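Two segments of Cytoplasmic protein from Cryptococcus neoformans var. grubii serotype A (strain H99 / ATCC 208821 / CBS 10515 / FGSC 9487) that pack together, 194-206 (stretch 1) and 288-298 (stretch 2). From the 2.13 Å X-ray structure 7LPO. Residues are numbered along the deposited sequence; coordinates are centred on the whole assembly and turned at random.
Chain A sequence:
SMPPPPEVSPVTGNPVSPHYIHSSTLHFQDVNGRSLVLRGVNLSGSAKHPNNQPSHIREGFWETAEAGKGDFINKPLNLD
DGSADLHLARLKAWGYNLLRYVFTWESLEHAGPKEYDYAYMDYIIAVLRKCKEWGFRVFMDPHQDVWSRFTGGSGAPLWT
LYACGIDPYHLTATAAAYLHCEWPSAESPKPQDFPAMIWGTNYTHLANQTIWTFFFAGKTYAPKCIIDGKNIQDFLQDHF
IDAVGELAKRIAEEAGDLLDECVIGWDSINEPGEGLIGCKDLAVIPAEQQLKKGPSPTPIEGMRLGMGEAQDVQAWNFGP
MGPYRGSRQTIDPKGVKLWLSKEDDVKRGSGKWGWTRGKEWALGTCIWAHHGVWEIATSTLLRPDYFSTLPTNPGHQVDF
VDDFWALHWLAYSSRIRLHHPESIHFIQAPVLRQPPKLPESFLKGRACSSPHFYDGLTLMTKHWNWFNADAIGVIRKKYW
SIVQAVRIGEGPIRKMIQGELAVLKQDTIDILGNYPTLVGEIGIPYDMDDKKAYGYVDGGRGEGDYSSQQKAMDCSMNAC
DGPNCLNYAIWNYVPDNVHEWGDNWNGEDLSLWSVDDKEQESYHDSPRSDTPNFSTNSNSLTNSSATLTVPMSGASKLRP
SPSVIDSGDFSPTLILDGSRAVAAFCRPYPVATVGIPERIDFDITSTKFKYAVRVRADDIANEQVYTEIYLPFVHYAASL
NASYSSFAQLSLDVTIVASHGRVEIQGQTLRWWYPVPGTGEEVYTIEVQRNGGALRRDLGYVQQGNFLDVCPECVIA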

# COMPACT_ATOMS: atom_id res chain seq x y z
N PHE A 194 15.88 -15.01 -6.14
CA PHE A 194 14.96 -14.05 -6.75
C PHE A 194 15.52 -12.63 -6.60
O PHE A 194 15.73 -12.18 -5.47
CB PHE A 194 13.60 -14.17 -6.08
CG PHE A 194 12.45 -13.66 -6.90
CD1 PHE A 194 12.37 -13.91 -8.25
CD2 PHE A 194 11.42 -12.96 -6.29
CE1 PHE A 194 11.31 -13.44 -8.99
CE2 PHE A 194 10.35 -12.49 -7.03
CZ PHE A 194 10.30 -12.72 -8.38
N PRO A 195 15.80 -11.91 -7.69
CA PRO A 195 16.43 -10.60 -7.56
C PRO A 195 15.57 -9.63 -6.76
O PRO A 195 14.34 -9.62 -6.85
CB PRO A 195 16.62 -10.13 -9.01
CG PRO A 195 16.60 -11.37 -9.82
CD PRO A 195 15.69 -12.34 -9.10
N ALA A 196 16.24 -8.79 -5.98
CA ALA A 196 15.56 -7.82 -5.12
C ALA A 196 14.59 -6.95 -5.91
O ALA A 196 14.97 -6.29 -6.88
CB ALA A 196 16.60 -6.94 -4.43
N MET A 197 13.34 -6.95 -5.46
CA MET A 197 12.31 -6.02 -5.94
C MET A 197 12.00 -6.21 -7.42
O MET A 197 11.40 -5.33 -8.04
CB MET A 197 12.73 -4.57 -5.69
CG MET A 197 12.80 -4.17 -4.21
SD MET A 197 11.48 -4.83 -3.17
CE MET A 197 10.31 -3.52 -3.18
N ILE A 198 12.40 -7.33 -8.01
CA ILE A 198 12.08 -7.53 -9.41
C ILE A 198 10.60 -7.79 -9.60
O ILE A 198 10.08 -7.62 -10.71
CB ILE A 198 12.93 -8.66 -10.02
CG1 ILE A 198 12.93 -8.55 -11.55
CG2 ILE A 198 12.43 -10.01 -9.58
CD1 ILE A 198 13.95 -9.47 -12.23
N TRP A 199 9.89 -8.17 -8.54
CA TRP A 199 8.47 -8.48 -8.67
C TRP A 199 7.71 -7.31 -9.29
O TRP A 199 6.71 -7.51 -9.99
CB TRP A 199 7.87 -8.85 -7.31
CG TRP A 199 7.79 -7.71 -6.35
CD1 TRP A 199 8.67 -7.40 -5.35
CD2 TRP A 199 6.76 -6.71 -6.29
NE1 TRP A 199 8.26 -6.27 -4.68
CE2 TRP A 199 7.09 -5.83 -5.24
CE3 TRP A 199 5.59 -6.49 -7.02
CZ2 TRP A 199 6.31 -4.74 -4.92
CZ3 TRP A 199 4.80 -5.40 -6.69
CH2 TRP A 199 5.17 -4.54 -5.65
N GLY A 200 8.19 -6.09 -9.06
CA GLY A 200 7.49 -4.90 -9.51
C GLY A 200 7.53 -4.72 -11.02
O GLY A 200 6.64 -4.07 -11.59
N THR A 201 8.54 -5.27 -11.69
CA THR A 201 8.62 -5.19 -13.14
C THR A 201 7.53 -5.99 -13.84
O THR A 201 7.34 -5.84 -15.06
CB THR A 201 10.00 -5.68 -13.65
OG1 THR A 201 10.14 -7.10 -13.45
CG2 THR A 201 11.12 -4.95 -12.93
N ASN A 202 6.81 -6.85 -13.11
CA ASN A 202 5.70 -7.56 -13.72
C ASN A 202 4.67 -6.60 -14.29
O ASN A 202 4.01 -6.92 -15.28
CB ASN A 202 5.08 -8.52 -12.71
CG ASN A 202 5.88 -9.82 -12.57
OD1 ASN A 202 6.19 -10.47 -13.56
ND2 ASN A 202 6.23 -10.18 -11.36
N TYR A 203 4.56 -5.39 -13.74
CA TYR A 203 3.63 -4.41 -14.30
C TYR A 203 3.94 -4.08 -15.76
O TYR A 203 3.04 -3.65 -16.49
CB TYR A 203 3.63 -3.10 -13.49
CG TYR A 203 2.88 -3.16 -12.18
CD1 TYR A 203 1.50 -3.39 -12.15
CD2 TYR A 203 3.54 -2.97 -10.98
CE1 TYR A 203 0.81 -3.45 -10.94
CE2 TYR A 203 2.87 -3.01 -9.78
CZ TYR A 203 1.51 -3.26 -9.76
OH TYR A 203 0.85 -3.32 -8.54
N THR A 204 5.18 -4.27 -16.18
CA THR A 204 5.60 -3.96 -17.54
C THR A 204 6.04 -5.22 -18.29
O THR A 204 6.85 -5.15 -19.21
CB THR A 204 6.72 -2.91 -17.56
OG1 THR A 204 7.83 -3.34 -16.77
CG2 THR A 204 6.21 -1.58 -16.99
N HIS A 205 5.50 -6.37 -17.90
CA HIS A 205 5.58 -7.57 -18.72
C HIS A 205 4.18 -7.91 -19.24
O HIS A 205 3.18 -7.34 -18.82
CB HIS A 205 6.16 -8.74 -17.93
CG HIS A 205 7.65 -8.68 -17.78
ND1 HIS A 205 8.28 -7.69 -17.07
CD2 HIS A 205 8.63 -9.50 -18.22
CE1 HIS A 205 9.58 -7.90 -17.07
NE2 HIS A 205 9.82 -8.99 -17.77
N LEU A 206 4.14 -8.88 -20.15
CA LEU A 206 2.99 -9.03 -21.05
C LEU A 206 1.69 -9.35 -20.32
O LEU A 206 0.62 -8.87 -20.70
CB LEU A 206 3.30 -10.10 -22.09
CG LEU A 206 2.16 -10.49 -23.04
CD1 LEU A 206 1.68 -9.25 -23.77
CD2 LEU A 206 2.58 -11.56 -24.04
N GLU A 288 11.52 7.22 -19.15
CA GLU A 288 10.76 7.74 -18.03
C GLU A 288 10.23 6.63 -17.13
O GLU A 288 10.00 6.87 -15.94
CB GLU A 288 9.61 8.61 -18.55
CG GLU A 288 10.05 9.81 -19.42
CD GLU A 288 10.69 9.41 -20.75
OE1 GLU A 288 10.48 8.25 -21.20
OE2 GLU A 288 11.40 10.23 -21.35
N GLN A 289 10.01 5.43 -17.67
CA GLN A 289 9.62 4.28 -16.87
C GLN A 289 10.70 4.06 -15.81
O GLN A 289 11.82 3.67 -16.15
CB GLN A 289 9.44 3.04 -17.74
CG GLN A 289 9.18 1.76 -16.96
CD GLN A 289 9.02 0.53 -17.86
OE1 GLN A 289 8.37 0.58 -18.91
NE2 GLN A 289 9.61 -0.57 -17.45
N GLN A 290 10.39 4.32 -14.54
CA GLN A 290 11.45 4.38 -13.54
C GLN A 290 11.88 3.01 -13.03
O GLN A 290 12.98 2.89 -12.48
CB GLN A 290 11.00 5.25 -12.36
CG GLN A 290 12.09 6.19 -11.81
CD GLN A 290 12.85 6.95 -12.89
OE1 GLN A 290 12.27 7.72 -13.65
NE2 GLN A 290 14.16 6.73 -12.95
N LEU A 291 11.06 1.98 -13.21
CA LEU A 291 11.37 0.64 -12.73
C LEU A 291 11.75 -0.26 -13.90
O LEU A 291 10.90 -0.71 -14.67
CB LEU A 291 10.19 0.05 -11.97
CG LEU A 291 10.47 -1.31 -11.33
CD1 LEU A 291 11.83 -1.31 -10.66
CD2 LEU A 291 9.37 -1.68 -10.35
N LYS A 292 13.05 -0.51 -14.04
CA LYS A 292 13.58 -1.51 -14.95
C LYS A 292 14.60 -2.33 -14.19
O LYS A 292 15.51 -1.77 -13.57
CB LYS A 292 14.21 -0.89 -16.19
CG LYS A 292 13.34 0.14 -16.87
CD LYS A 292 14.08 0.77 -18.04
CE LYS A 292 14.16 2.28 -17.88
NZ LYS A 292 14.46 2.94 -19.17
N LYS A 293 14.47 -3.65 -14.24
CA LYS A 293 15.42 -4.52 -13.58
C LYS A 293 15.27 -5.92 -14.16
O LYS A 293 14.15 -6.40 -14.34
CB LYS A 293 15.23 -4.55 -12.07
CG LYS A 293 16.10 -5.58 -11.38
CD LYS A 293 16.44 -5.17 -9.97
CE LYS A 293 17.58 -6.01 -9.43
NZ LYS A 293 17.81 -5.78 -7.98
N GLY A 294 16.40 -6.56 -14.43
CA GLY A 294 16.40 -7.86 -15.04
C GLY A 294 16.01 -7.75 -16.50
O GLY A 294 16.00 -6.66 -17.09
N PRO A 295 15.69 -8.89 -17.12
CA PRO A 295 15.32 -8.88 -18.54
C PRO A 295 14.04 -8.09 -18.75
O PRO A 295 13.02 -8.35 -18.11
CB PRO A 295 15.12 -10.36 -18.89
CG PRO A 295 15.68 -11.14 -17.70
CD PRO A 295 15.56 -10.23 -16.51
N SER A 296 14.10 -7.12 -19.66
CA SER A 296 13.02 -6.15 -19.84
C SER A 296 12.62 -6.08 -21.30
O SER A 296 13.11 -5.24 -22.06
CB SER A 296 13.44 -4.77 -19.32
OG SER A 296 13.98 -4.86 -18.01
N PRO A 297 11.72 -6.95 -21.74
CA PRO A 297 11.23 -6.85 -23.12
C PRO A 297 10.41 -5.58 -23.31
O PRO A 297 9.68 -5.15 -22.41
CB PRO A 297 10.38 -8.11 -23.31
CG PRO A 297 10.17 -8.69 -21.96
CD PRO A 297 11.22 -8.14 -21.03
N THR A 298 10.57 -4.96 -24.48
CA THR A 298 9.67 -3.90 -24.89
C THR A 298 8.27 -4.49 -25.05
O THR A 298 8.11 -5.71 -25.13
CB THR A 298 10.14 -3.30 -26.21
OG1 THR A 298 10.09 -4.31 -27.23
CG2 THR A 298 11.58 -2.80 -26.08
O HOH W 1 7.56 -3.35 -21.79
O HOH W 2 9.69 -5.45 -19.62
O HOH W 3 8.48 -1.99 -14.41
O HOH W 4 10.05 -3.44 -17.78

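Water does much of the joining here: four ordered molecules bridge the two stretches, and all four meet at Thr204. Its carbonyl O and that of Pro297 lie 4.3 Å apart, two acceptors with no proton between them. Water 1 donates to both, at 3.2 Å from Thr204 O and 2.8 Å from Pro297 O, and water 2 does the same at 2.9 Å from Thr204 O and 2.8 Å from Pro297 O. Water 3 sits 2.8 Å from Thr204 OG1 and donates to Leu291 O at 2.7 Å; water 4 lies 2.4 Å from Thr204 OG1, a notably short distance, and accepts from Gln289 NE2 at 2.9 Å. The threonine suits this site because its hydroxyl, set by chi1 of 56° (p), reaches both of the latter waters. Gln289, extended with chi1 and chi2 both t, carries its amide far enough for NE2 also to donate to Leu291 O within its own stretch (3.1 Å, 170°).

Two direct hydrogen bonds across the contact are clear. Lys293, whose four chi angles are all t, lies stretched along the turn at Pro195 to Ile198, and its NZ donates to Ala196 O at 3.1 Å. The aliphatic part of the chain is used as well: Lys293 CE is 4.3 Å from Pro195 CB, and Lys293 CG is 4.3 Å from Ile198 CG1. This residue has the largest area covered by the opposing stretch, 99 Å² of a 546 Å² total summed over both sides.

The second bond is weak: His205 NE2 to Pro295 O, 3.3 Å with an angle of 132°, the acceptor lying at the ring edge near its plane. The imidazole is also held through its other nitrogen, since His205 ND1 donates to Thr201 O at 2.9 Å and 153°. Pro297 CD makes a van der Waals contact with the ring, 3.6 Å from His205 NE2.

Between these polar sites the packing is close. Leu291 CD2 rests 3.6 Å from Gly200 C, and a CB modelled ideally on Gly200 would stand just 2.8 Å from that methyl, a clash; glycine therefore fits where the 3-10 segment meets leucine. Gly294 has a similar constraint, an ideal CB falling 2.6 Å from Ile198 CD1, and its phi of 73° independently favours glycine. Thr201 divides its groups: OG1 donates to Ile198 O at 2.8 Å within the 3-10 segment, while CG2 packs 4.0 Å from Leu291 CG and 3.6 Å from Lys293 O.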